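Local coordinates for protein adenylyl-sulfate kinase 1, chloroplastic (PDB 3UIE) that catalyses the ATP-dependent phosphorylation of adenosine 5'-phosphosulfate to 3'-phosphoadenylyl sulfate, the activated form of sulfate, in the plant chloroplast, at residues 27-32 and 84-89; 32-37 and 154-159; 38-43 and 179-184. All blocks are in the same frame, centred on the assembly; numbering follows the deposited sequence.

The three contacts follow one strand-loop-helix unit built around the P-loop of this kinase as it meets three other parts of the fold. Interaction 1 packs strand 26-31, which runs into the loop, against helix 76-95; interaction 2 sets the loop itself against residues 154-159 between the two nucleotides; interaction 3 joins the helix after the loop to the start of helix 181-195 beside the adenine of the ATP analogue. Centres lie about 17 Å apart (1 to 2, 1 to 3) and 18 Å (2 to 3). Gly32 belongs to interactions 1 and 2, and its O lies 3.1 Å from NZ of Lys38 in interaction 3, probably as a hydrogen bond; interactions 2 and 3 both touch the analogue.

Interaction 1 of 3, residues 27-32 and 84-89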
loop_
_atom_site.group_PDB
_atom_site.type_symbol
_atom_site.label_atom_id
_atom_site.label_comp_id
_atom_site.label_asym_id
_atom_site.label_seq_id
_atom_site.Cartn_x
_atom_site.Cartn_y
_atom_site.Cartn_z
ATOM N N VAL A 27 8.337 0.433 -9.317
ATOM C CA VAL A 27 7.946 -0.916 -8.935
ATOM C C VAL A 27 8.936 -1.897 -9.546
ATOM O O VAL A 27 9.124 -1.890 -10.758
ATOM C CB VAL A 27 6.553 -1.252 -9.482
ATOM C CG1 VAL A 27 6.192 -2.690 -9.131
ATOM C CG2 VAL A 27 5.508 -0.255 -8.933
ATOM N N ILE A 28 9.570 -2.719 -8.709
ATOM C CA ILE A 28 10.444 -3.791 -9.182
ATOM C C ILE A 28 9.631 -5.062 -9.036
ATOM O O ILE A 28 9.422 -5.549 -7.934
ATOM C CB ILE A 28 11.735 -3.908 -8.346
ATOM C CG1 ILE A 28 12.418 -2.549 -8.166
ATOM C CG2 ILE A 28 12.704 -4.918 -8.963
ATOM C CD1 ILE A 28 12.595 -1.746 -9.412
ATOM N N TRP A 29 9.143 -5.580 -10.155
ATOM C CA TRP A 29 8.222 -6.707 -10.129
ATOM C C TRP A 29 8.986 -8.010 -10.350
ATOM O O TRP A 29 9.398 -8.310 -11.482
ATOM C CB TRP A 29 7.101 -6.526 -11.185
ATOM C CG TRP A 29 6.040 -7.554 -11.011
ATOM C CD1 TRP A 29 6.093 -8.866 -11.414
ATOM C CD2 TRP A 29 4.808 -7.400 -10.302
ATOM N NE1 TRP A 29 4.950 -9.527 -11.021
ATOM C CE2 TRP A 29 4.152 -8.656 -10.339
ATOM C CE3 TRP A 29 4.183 -6.321 -9.664
ATOM C CZ2 TRP A 29 2.903 -8.852 -9.753
ATOM C CZ3 TRP A 29 2.944 -6.528 -9.080
ATOM C CH2 TRP A 29 2.320 -7.784 -9.130
ATOM N N VAL A 30 9.185 -8.773 -9.275
ATOM C CA VAL A 30 9.955 -10.024 -9.342
ATOM C C VAL A 30 9.032 -11.238 -9.459
ATOM O O VAL A 30 8.265 -11.544 -8.530
ATOM C CB VAL A 30 10.858 -10.195 -8.093
ATOM C CG1 VAL A 30 11.785 -11.400 -8.265
ATOM C CG2 VAL A 30 11.669 -8.941 -7.850
ATOM N N THR A 31 9.108 -11.915 -10.601
ATOM C CA THR A 31 8.247 -13.055 -10.900
ATOM C C THR A 31 9.059 -14.337 -11.169
ATOM O O THR A 31 10.210 -14.288 -11.589
ATOM C CB THR A 31 7.327 -12.731 -12.105
ATOM O OG1 THR A 31 6.503 -13.860 -12.411
ATOM C CG2 THR A 31 8.163 -12.372 -13.343
ATOM N N GLY A 32 8.468 -15.492 -10.889
ATOM C CA GLY A 32 9.151 -16.744 -11.157
ATOM C C GLY A 32 8.488 -17.867 -10.396
ATOM O O GLY A 32 7.680 -17.620 -9.498
ATOM N N ARG A 84 -3.541 -8.413 -9.160
ATOM C CA ARG A 84 -4.149 -7.118 -9.411
ATOM C C ARG A 84 -4.000 -6.200 -8.199
ATOM O O ARG A 84 -3.580 -5.053 -8.336
ATOM C CB ARG A 84 -5.633 -7.262 -9.747
ATOM C CG ARG A 84 -6.285 -5.937 -10.089
ATOM C CD ARG A 84 -7.803 -6.024 -10.118
ATOM N NE ARG A 84 -8.405 -6.096 -8.785
ATOM C CZ ARG A 84 -8.671 -5.041 -8.014
ATOM N NH1 ARG A 84 -8.373 -3.811 -8.424
ATOM N NH2 ARG A 84 -9.234 -5.215 -6.822
ATOM N N ARG A 85 -4.357 -6.696 -7.019
ATOM C CA ARG A 85 -4.290 -5.864 -5.814
ATOM C C ARG A 85 -2.850 -5.488 -5.504
ATOM O O ARG A 85 -2.568 -4.347 -5.143
ATOM C CB ARG A 85 -4.901 -6.570 -4.602
ATOM C CG ARG A 85 -6.401 -6.788 -4.678
ATOM C CD ARG A 85 -6.880 -7.446 -3.380
ATOM N NE ARG A 85 -8.236 -7.971 -3.477
ATOM C CZ ARG A 85 -8.798 -8.734 -2.546
ATOM N NH1 ARG A 85 -8.119 -9.057 -1.449
ATOM N NH2 ARG A 85 -10.035 -9.181 -2.715
ATOM N N VAL A 86 -1.934 -6.443 -5.642
ATOM C CA VAL A 86 -0.530 -6.132 -5.393
ATOM C C VAL A 86 -0.013 -5.060 -6.355
ATOM O O VAL A 86 0.717 -4.160 -5.940
ATOM C CB VAL A 86 0.377 -7.383 -5.402
ATOM C CG1 VAL A 86 1.836 -6.976 -5.358
ATOM C CG2 VAL A 86 0.048 -8.270 -4.211
ATOM N N GLY A 87 -0.401 -5.142 -7.626
ATOM C CA GLY A 87 -0.047 -4.107 -8.597
ATOM C C GLY A 87 -0.550 -2.725 -8.185
ATOM O O GLY A 87 0.153 -1.722 -8.315
ATOM N N GLU A 88 -1.784 -2.663 -7.701
ATOM C CA GLU A 88 -2.352 -1.388 -7.264
ATOM C C GLU A 88 -1.634 -0.843 -6.029
ATOM O O GLU A 88 -1.379 0.358 -5.920
ATOM C CB GLU A 88 -3.859 -1.519 -7.015
ATOM C CG GLU A 88 -4.689 -1.734 -8.315
ATOM C CD GLU A 88 -4.972 -0.448 -9.105
ATOM O OE1 GLU A 88 -4.346 0.615 -8.858
ATOM O OE2 GLU A 88 -5.845 -0.496 -9.997
ATOM N N VAL A 89 -1.303 -1.721 -5.099
ATOM C CA VAL A 89 -0.587 -1.265 -3.907
ATOM C C VAL A 89 0.834 -0.825 -4.253
ATOM O O VAL A 89 1.322 0.191 -3.756
ATOM C CB VAL A 89 -0.578 -2.337 -2.824
ATOM C CG1 VAL A 89 0.321 -1.902 -1.657
ATOM C CG2 VAL A 89 -2.018 -2.573 -2.334
#
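The indole of Trp29 reaches from the parallel sheet to Val86 and Gly87, joining the strand that leads into the P-loop to helix 76-95, in the layered alpha/beta fold of P-loop kinases. The segment opens, well inside that helix, with Arg84 and Arg85, whose guanidinium groups turn to other partners: both form salt bridges with Glu81, and Arg84 NH2 also donates to Leu68 O of the second subunit. One side of the helix thus serves the dimer while another meets the sheet.

Val86 is the first residue to touch the strand. Its CG1 stands anti to the backbone N (chi1 171°) and approaches Trp29 CH2 to 3.9 Å, in an oblique meeting of methyl and ring. A branched aliphatic residue suits this buried spot, since Val86 also rests on Ala102 of the neighbouring strand. At Gly87 the bare CA lets the helix backbone itself be the contact surface. It lies 3.9 Å from Trp29 CZ3, also obliquely, whereas Gly87 N is in the indole plane at its edge; a beta carbon would sit beside the ring at ordinary packing distance. Glu88 and Val89 continue the helix through backbone bonds to Arg84 O and Arg85 O. Both have left the strand behind for the second subunit, where Glu88 forms a salt bridge with Arg70 of that subunit and Val89 packs on its Val89.

Tryptophan suits position 29 because it is long enough to span the gap and carries one polar atom at a useful place. A chi1 of -171° sends the indole out from the strand, so that its six-membered end reaches the helix. Phe124 meets the ring with planes inclined at about 25°. NE1 hydrogen-bonds OG of Ser106, the active-site serine thought by similarity to form a phosphoserine intermediate.

Interaction 2 of 3, residues 32-37 and 154-159. With ANP (phosphoaminophosphonic acid-adenylate ester), chain E; ADX (adenosine-5'-phosphosulfate), chain D.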
loop_
_atom_site.group_PDB
_atom_site.type_symbol
_atom_site.label_atom_id
_atom_site.label_comp_id
_atom_site.label_asym_id
_atom_site.label_seq_id
_atom_site.Cartn_x
_atom_site.Cartn_y
_atom_site.Cartn_z
ATOM N N GLY A 32 8.468 -15.492 -10.889
ATOM C CA GLY A 32 9.151 -16.744 -11.157
ATOM C C GLY A 32 8.488 -17.867 -10.396
ATOM O O GLY A 32 7.680 -17.620 -9.498
ATOM N N LEU A 33 8.816 -19.097 -10.770
ATOM C CA LEU A 33 8.299 -20.289 -10.085
ATOM C C LEU A 33 8.548 -20.237 -8.591
ATOM O O LEU A 33 9.449 -19.536 -8.132
ATOM C CB LEU A 33 9.001 -21.534 -10.654
ATOM C CG LEU A 33 8.687 -21.927 -12.098
ATOM C CD1 LEU A 33 9.600 -23.079 -12.527
ATOM C CD2 LEU A 33 7.216 -22.321 -12.202
ATOM N N SER A 34 7.742 -20.977 -7.825
ATOM C CA SER A 34 8.067 -21.247 -6.437
ATOM C C SER A 34 9.480 -21.825 -6.362
ATOM O O SER A 34 9.832 -22.734 -7.123
ATOM C CB SER A 34 7.069 -22.249 -5.845
ATOM O OG SER A 34 7.246 -22.369 -4.447
ATOM N N GLY A 35 10.293 -21.297 -5.455
ATOM C CA GLY A 35 11.642 -21.799 -5.249
ATOM C C GLY A 35 12.686 -21.195 -6.173
ATOM O O GLY A 35 13.854 -21.560 -6.101
ATOM N N SER A 36 12.272 -20.266 -7.035
ATOM C CA SER A 36 13.187 -19.679 -8.021
ATOM C C SER A 36 14.119 -18.645 -7.398
ATOM O O SER A 36 15.090 -18.218 -8.019
ATOM C CB SER A 36 12.417 -19.059 -9.195
ATOM O OG SER A 36 11.507 -18.066 -8.766
ATOM N N GLY A 37 13.810 -18.242 -6.169
ATOM C CA GLY A 37 14.644 -17.316 -5.417
ATOM C C GLY A 37 14.181 -15.858 -5.425
ATOM O O GLY A 37 14.992 -14.951 -5.225
ATOM N N LYS A 154 -3.389 -29.301 -5.026
ATOM C CA LYS A 154 -3.897 -29.295 -6.394
ATOM C C LYS A 154 -3.563 -27.972 -7.084
ATOM O O LYS A 154 -3.436 -26.944 -6.427
ATOM C CB LYS A 154 -5.411 -29.520 -6.387
ATOM C CG LYS A 154 -6.068 -29.496 -7.758
ATOM C CD LYS A 154 -7.579 -29.682 -7.649
ATOM C CE LYS A 154 -8.234 -29.732 -9.023
ATOM N NZ LYS A 154 -9.703 -29.974 -8.940
ATOM N N GLY A 155 -3.404 -28.007 -8.402
ATOM C CA GLY A 155 -3.211 -26.794 -9.180
ATOM C C GLY A 155 -1.968 -25.984 -8.851
ATOM O O GLY A 155 -1.968 -24.758 -8.981
ATOM N N PHE A 156 -0.897 -26.659 -8.447
ATOM C CA PHE A 156 0.338 -25.969 -8.086
ATOM C C PHE A 156 1.096 -25.474 -9.324
ATOM O O PHE A 156 1.293 -26.218 -10.280
ATOM C CB PHE A 156 1.242 -26.880 -7.252
ATOM C CG PHE A 156 2.360 -26.150 -6.562
ATOM C CD1 PHE A 156 2.096 -25.336 -5.469
ATOM C CD2 PHE A 156 3.665 -26.269 -7.003
ATOM C CE1 PHE A 156 3.114 -24.659 -4.823
ATOM C CE2 PHE A 156 4.690 -25.595 -6.361
ATOM C CZ PHE A 156 4.413 -24.786 -5.270
ATOM N N THR A 157 1.525 -24.218 -9.286
ATOM C CA THR A 157 2.243 -23.603 -10.398
ATOM C C THR A 157 3.454 -24.415 -10.858
ATOM O O THR A 157 4.322 -24.752 -10.060
ATOM C CB THR A 157 2.692 -22.174 -10.022
ATOM O OG1 THR A 157 1.537 -21.376 -9.759
ATOM C CG2 THR A 157 3.479 -21.530 -11.158
ATOM N N GLY A 158 3.506 -24.723 -12.152
ATOM C CA GLY A 158 4.640 -25.422 -12.730
ATOM C C GLY A 158 4.401 -26.924 -12.790
ATOM O O GLY A 158 5.125 -27.650 -13.469
ATOM N N ILE A 159 3.364 -27.374 -12.088
ATOM C CA ILE A 159 3.015 -28.789 -12.024
ATOM C C ILE A 159 1.646 -29.016 -12.655
ATOM O O ILE A 159 1.526 -29.717 -13.657
ATOM C CB ILE A 159 2.979 -29.293 -10.566
ATOM C CG1 ILE A 159 4.358 -29.155 -9.919
ATOM C CG2 ILE A 159 2.462 -30.739 -10.493
ATOM C CD1 ILE A 159 5.456 -29.853 -10.663
HETATM P PG ANP E . 8.147 -18.850 -3.255
HETATM O O1G ANP E . 7.420 -20.238 -2.878
HETATM O O2G ANP E . 7.962 -17.950 -2.028
HETATM O O3G ANP E . 7.504 -18.257 -4.486
HETATM P PB ANP E . 10.857 -17.934 -3.921
HETATM O O1B ANP E . 10.781 -16.731 -2.915
HETATM O O2B ANP E . 10.908 -17.625 -5.437
HETATM N N3B ANP E . 9.802 -19.159 -3.372
HETATM P PA ANP E . 13.146 -18.291 -2.155
HETATM O O1A ANP E . 12.410 -18.584 -0.896
HETATM O O2A ANP E . 13.724 -16.914 -2.204
HETATM O O3A ANP E . 12.198 -18.637 -3.358
HETATM O "O5'" ANP E . 14.322 -19.322 -2.373
HETATM C "C5'" ANP E . 14.126 -20.694 -2.360
HETATM C "C4'" ANP E . 15.269 -21.448 -1.971
HETATM O "O4'" ANP E . 16.320 -21.326 -2.978
HETATM C "C3'" ANP E . 15.780 -20.864 -0.727
HETATM O "O3'" ANP E . 15.965 -21.879 0.236
HETATM C "C2'" ANP E . 17.046 -20.228 -1.062
HETATM O "O2'" ANP E . 18.042 -20.536 -0.127
HETATM C "C1'" ANP E . 17.439 -20.775 -2.382
HETATM N N9 ANP E . 18.032 -19.710 -3.202
HETATM C C8 ANP E . 17.519 -18.478 -3.324
HETATM N N7 ANP E . 18.311 -17.790 -4.134
HETATM C C5 ANP E . 19.331 -18.580 -4.522
HETATM C C6 ANP E . 20.426 -18.367 -5.346
HETATM N N6 ANP E . 20.624 -17.064 -5.966
HETATM N N1 ANP E . 21.284 -19.379 -5.542
HETATM C C2 ANP E . 21.086 -20.574 -4.955
HETATM N N3 ANP E . 20.051 -20.809 -4.157
HETATM C C4 ANP E . 19.157 -19.823 -3.923
HETATM S SB ADX D . 0.508 -16.076 -6.878
HETATM O O1B ADX D . -0.822 -15.730 -6.461
HETATM O O2B ADX D . 0.416 -17.054 -7.987
HETATM O O3B ADX D . 1.248 -14.896 -7.367
HETATM P PA ADX D . 1.912 -16.034 -4.481
HETATM O O1A ADX D . 1.018 -14.935 -3.971
HETATM O O2A ADX D . 3.334 -15.549 -4.720
HETATM O O3A ADX D . 1.271 -16.741 -5.760
HETATM O "O5'" ADX D . 1.921 -17.163 -3.380
HETATM C "C5'" ADX D . 2.866 -18.188 -3.452
HETATM C "C4'" ADX D . 3.174 -18.844 -2.208
HETATM O "O4'" ADX D . 2.017 -19.528 -1.739
HETATM C "C3'" ADX D . 4.230 -19.861 -2.449
HETATM O "O3'" ADX D . 5.307 -19.590 -1.608
HETATM C "C2'" ADX D . 3.700 -21.093 -2.032
HETATM O "O2'" ADX D . 4.412 -21.435 -0.890
HETATM C "C1'" ADX D . 2.297 -20.889 -1.613
HETATM N N9 ADX D . 1.385 -21.744 -2.324
HETATM C C8 ADX D . 0.375 -22.458 -1.774
HETATM N N7 ADX D . -0.310 -23.070 -2.756
HETATM C C5 ADX D . 0.267 -22.744 -3.932
HETATM C C6 ADX D . 0.008 -23.077 -5.276
HETATM N N6 ADX D . -1.092 -23.928 -5.601
HETATM N N1 ADX D . 0.802 -22.583 -6.259
HETATM C C2 ADX D . 1.830 -21.773 -5.958
HETATM N N3 ADX D . 2.105 -21.434 -4.677
HETATM C C4 ADX D . 1.348 -21.896 -3.658
HETATM O O HOH W 1 6.057 -23.066 -8.817
#
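The phenyl ring of Phe156 is wedged between Ser34 and the adenine of adenosine-5'-phosphosulfate. On the nucleotide side CD1 and CE1 come obliquely against the base, with CD1 3.1 Å from adenine C6; the two planes are inclined at about 41°, so this is a tilted contact rather than a parallel stack. At the far end of the ring, CZ meets Ser34 CB obliquely at 3.7 Å. Tyr145 packs edge-to-face with the same phenyl, and Phe74 is the residue assigned to stack on the adenine. The chi1 of -166° swings Phe156 CG away from its own backbone N and carries the ring in between loop and base. An alanine here would remove the ring and is likely to leave the adenine without this support and Ser34 CB facing a gap.

Beside this, Leu33 CD2 crosses obliquely to Thr157 CG2 at 4.0 Å and also touches Gly158 CA. A beta carbon on Gly158 would fall only 3.1 Å from Leu33 CD2, so glycine makes room for the leucine, and its positive phi suits glycine as well. A water links the two backbones, accepting from Ser34 N at 2.9 Å and donating to Thr157 O at 2.7 Å.

Residues 33-36 form a type II turn of the P-loop. Gly35 supplies its positive phi, and Leu33 O accepts from both N and OG of Ser36, fixing the curl around the phosphates. Small Ser34 can pack against Phe156 through CB while its OG donates to O1G of the ATP analogue at 2.7 Å. One residue therefore touches donor phosphate and acceptor-site wall at once. Between the two nucleotides, O3' of adenosine-5'-phosphosulfate lies 3.4 Å from PG of the analogue, with an O3'-PG-N3B angle near 145°, an arrangement consistent with in-line phosphoryl transfer.

Interaction 3 of 3, residues 38-43 and 179-184; sequences KSTLAC and TSPIEM. With MG (magnesium ion), chain F; ANP (phosphoaminophosphonic acid-adenylate ester), chain E.
Thr40 CG2 presses on Pro181 CG at 3.5 Å, tighter than usual carbon packing, where the helix of the Walker A motif meets the first turn of helix 181-195. The next residue, Leu41, sets CD1 3.8 Å from CB of Met184, one turn along the second helix. Pro181 and Met184 suit the wall of a nucleotide pocket, with Leu41 behind them: Pro181 CD and Met184 CE both approach N6 of the ATP analogue, whose amino group donates almost straight (176°) to Thr179 O, a bond consistent with recognition of adenine by its amino group.

With chi1 at -63°, Thr40 points its methyl at the proline and leaves OG1 to join its own backbone N in holding O2A of the alpha phosphate. At the other phosphates, Lys38 bends at chi3 and chi4 to bring NZ onto O3G and O2B, and NZ also bonds Gly32 O. Ser39 OG binds the magnesium ion at 2.2 Å together with O2G, O1B and three waters, a six-ligand shell, and the same OG is hydrogen-bonded to Asp60 OD1.

Further out, strands 124-129 and 171-173 back both Leu41 and Met184. The second helix starts under a serine N-cap: Glu183 N donates to Ser180 OG at 3.0 Å.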
loop_
_atom_site.group_PDB
_atom_site.type_symbol
_atom_site.label_atom_id
_atom_site.label_comp_id
_atom_site.label_asym_id
_atom_site.label_seq_id
_atom_site.Cartn_x
_atom_site.Cartn_y
_atom_site.Cartn_z
ATOM N N LYS A 38 12.886 -15.626 -5.635
ATOM C CA LYS A 38 12.345 -14.268 -5.665
ATOM C C LYS A 38 12.541 -13.520 -4.333
ATOM O O LYS A 38 13.012 -12.379 -4.311
ATOM C CB LYS A 38 10.854 -14.291 -6.034
ATOM C CG LYS A 38 10.534 -14.895 -7.405
ATOM C CD LYS A 38 9.011 -14.946 -7.599
ATOM C CE LYS A 38 8.300 -15.726 -6.487
ATOM N NZ LYS A 38 8.551 -17.210 -6.576
ATOM N N SER A 39 12.185 -14.165 -3.227
ATOM C CA SER A 39 12.264 -13.515 -1.915
ATOM C C SER A 39 13.713 -13.278 -1.503
ATOM O O SER A 39 14.054 -12.254 -0.886
ATOM C CB SER A 39 11.522 -14.342 -0.850
ATOM O OG SER A 39 10.136 -14.346 -1.150
ATOM N N THR A 40 14.568 -14.228 -1.849
ATOM C CA THR A 40 15.977 -14.115 -1.521
ATOM C C THR A 40 16.600 -12.924 -2.253
ATOM O O THR A 40 17.367 -12.143 -1.673
ATOM C CB THR A 40 16.709 -15.400 -1.863
ATOM O OG1 THR A 40 16.180 -16.458 -1.052
ATOM C CG2 THR A 40 18.180 -15.233 -1.591
ATOM N N LEU A 41 16.264 -12.793 -3.527
ATOM C CA LEU A 41 16.692 -11.640 -4.313
ATOM C C LEU A 41 16.093 -10.337 -3.758
ATOM O O LEU A 41 16.791 -9.329 -3.621
ATOM C CB LEU A 41 16.297 -11.812 -5.774
ATOM C CG LEU A 41 16.522 -10.505 -6.543
ATOM C CD1 LEU A 41 18.010 -10.225 -6.708
ATOM C CD2 LEU A 41 15.803 -10.522 -7.871
ATOM N N ALA A 42 14.804 -10.349 -3.442
ATOM C CA ALA A 42 14.180 -9.140 -2.895
ATOM C C ALA A 42 14.893 -8.640 -1.631
ATOM O O ALA A 42 15.129 -7.452 -1.481
ATOM C CB ALA A 42 12.687 -9.356 -2.631
ATOM N N CYS A 43 15.214 -9.553 -0.727
ATOM C CA CYS A 43 15.928 -9.192 0.491
ATOM C C CYS A 43 17.304 -8.627 0.174
ATOM O O CYS A 43 17.662 -7.557 0.658
ATOM C CB CYS A 43 16.045 -10.391 1.443
ATOM S SG CYS A 43 14.484 -10.904 2.220
ATOM N N THR A 179 25.077 -18.115 -9.522
ATOM C CA THR A 179 25.023 -16.661 -9.425
ATOM C C THR A 179 24.345 -16.320 -8.095
ATOM O O THR A 179 23.216 -16.714 -7.812
ATOM C CB THR A 179 24.333 -15.992 -10.620
ATOM O OG1 THR A 179 24.746 -14.621 -10.702
ATOM C CG2 THR A 179 22.827 -16.066 -10.490
ATOM N N SER A 180 25.079 -15.612 -7.260
ATOM C CA SER A 180 24.669 -15.438 -5.874
ATOM C C SER A 180 23.590 -14.367 -5.762
ATOM O O SER A 180 23.460 -13.499 -6.631
ATOM C CB SER A 180 25.899 -15.064 -5.064
ATOM O OG SER A 180 26.294 -13.745 -5.384
ATOM N N PRO A 181 22.788 -14.427 -4.690
ATOM C CA PRO A 181 21.788 -13.372 -4.495
ATOM C C PRO A 181 22.442 -11.990 -4.467
ATOM O O PRO A 181 21.887 -11.037 -4.997
ATOM C CB PRO A 181 21.193 -13.718 -3.138
ATOM C CG PRO A 181 21.356 -15.206 -3.023
ATOM C CD PRO A 181 22.677 -15.498 -3.684
ATOM N N ILE A 182 23.618 -11.876 -3.859
ATOM C CA ILE A 182 24.292 -10.579 -3.819
ATOM C C ILE A 182 24.703 -10.122 -5.215
ATOM O O ILE A 182 24.506 -8.959 -5.573
ATOM C CB ILE A 182 25.515 -10.578 -2.873
ATOM C CG1 ILE A 182 25.057 -10.655 -1.413
ATOM C CG2 ILE A 182 26.319 -9.307 -3.047
ATOM C CD1 ILE A 182 26.219 -10.704 -0.425
ATOM N N GLU A 183 25.269 -11.023 -6.013
ATOM C CA GLU A 183 25.655 -10.617 -7.355
ATOM C C GLU A 183 24.415 -10.229 -8.130
ATOM O O GLU A 183 24.427 -9.248 -8.869
ATOM C CB GLU A 183 26.452 -11.690 -8.109
ATOM C CG GLU A 183 26.783 -11.259 -9.536
ATOM C CD GLU A 183 27.910 -12.057 -10.176
ATOM O OE1 GLU A 183 28.235 -13.164 -9.692
ATOM O OE2 GLU A 183 28.481 -11.549 -11.163
ATOM N N MET A 184 23.332 -10.979 -7.952
ATOM C CA MET A 184 22.098 -10.632 -8.664
ATOM C C MET A 184 21.539 -9.276 -8.246
ATOM O O MET A 184 21.067 -8.516 -9.092
ATOM C CB MET A 184 21.043 -11.721 -8.517
ATOM C CG MET A 184 21.391 -12.981 -9.293
ATOM S SD MET A 184 20.063 -14.195 -9.242
ATOM C CE MET A 184 19.833 -14.399 -7.517
HETATM MG MG MG F . 9.121 -16.297 -1.576
HETATM P PG ANP E . 8.147 -18.850 -3.255
HETATM O O1G ANP E . 7.420 -20.238 -2.878
HETATM O O2G ANP E . 7.962 -17.950 -2.028
HETATM O O3G ANP E . 7.504 -18.257 -4.486
HETATM P PB ANP E . 10.857 -17.934 -3.921
HETATM O O1B ANP E . 10.781 -16.731 -2.915
HETATM O O2B ANP E . 10.908 -17.625 -5.437
HETATM N N3B ANP E . 9.802 -19.159 -3.372
HETATM P PA ANP E . 13.146 -18.291 -2.155
HETATM O O1A ANP E . 12.410 -18.584 -0.896
HETATM O O2A ANP E . 13.724 -16.914 -2.204
HETATM O O3A ANP E . 12.198 -18.637 -3.358
HETATM O "O5'" ANP E . 14.322 -19.322 -2.373
HETATM C "C5'" ANP E . 14.126 -20.694 -2.360
HETATM C "C4'" ANP E . 15.269 -21.448 -1.971
HETATM O "O4'" ANP E . 16.320 -21.326 -2.978
HETATM C "C3'" ANP E . 15.780 -20.864 -0.727
HETATM O "O3'" ANP E . 15.965 -21.879 0.236
HETATM C "C2'" ANP E . 17.046 -20.228 -1.062
HETATM O "O2'" ANP E . 18.042 -20.536 -0.127
HETATM C "C1'" ANP E . 17.439 -20.775 -2.382
HETATM N N9 ANP E . 18.032 -19.710 -3.202
HETATM C C8 ANP E . 17.519 -18.478 -3.324
HETATM N N7 ANP E . 18.311 -17.790 -4.134
HETATM C C5 ANP E . 19.331 -18.580 -4.522
HETATM C C6 ANP E . 20.426 -18.367 -5.346
HETATM N N6 ANP E . 20.624 -17.064 -5.966
HETATM N N1 ANP E . 21.284 -19.379 -5.542
HETATM C C2 ANP E . 21.086 -20.574 -4.955
HETATM N N3 ANP E . 20.051 -20.809 -4.157
HETATM C C4 ANP E . 19.157 -19.823 -3.923
HETATM O O HOH W 2 7.972 -14.879 -2.917
HETATM O O HOH W 3 10.174 -17.224 -0.131
HETATM O O HOH W 4 7.747 -15.791 -0.109
#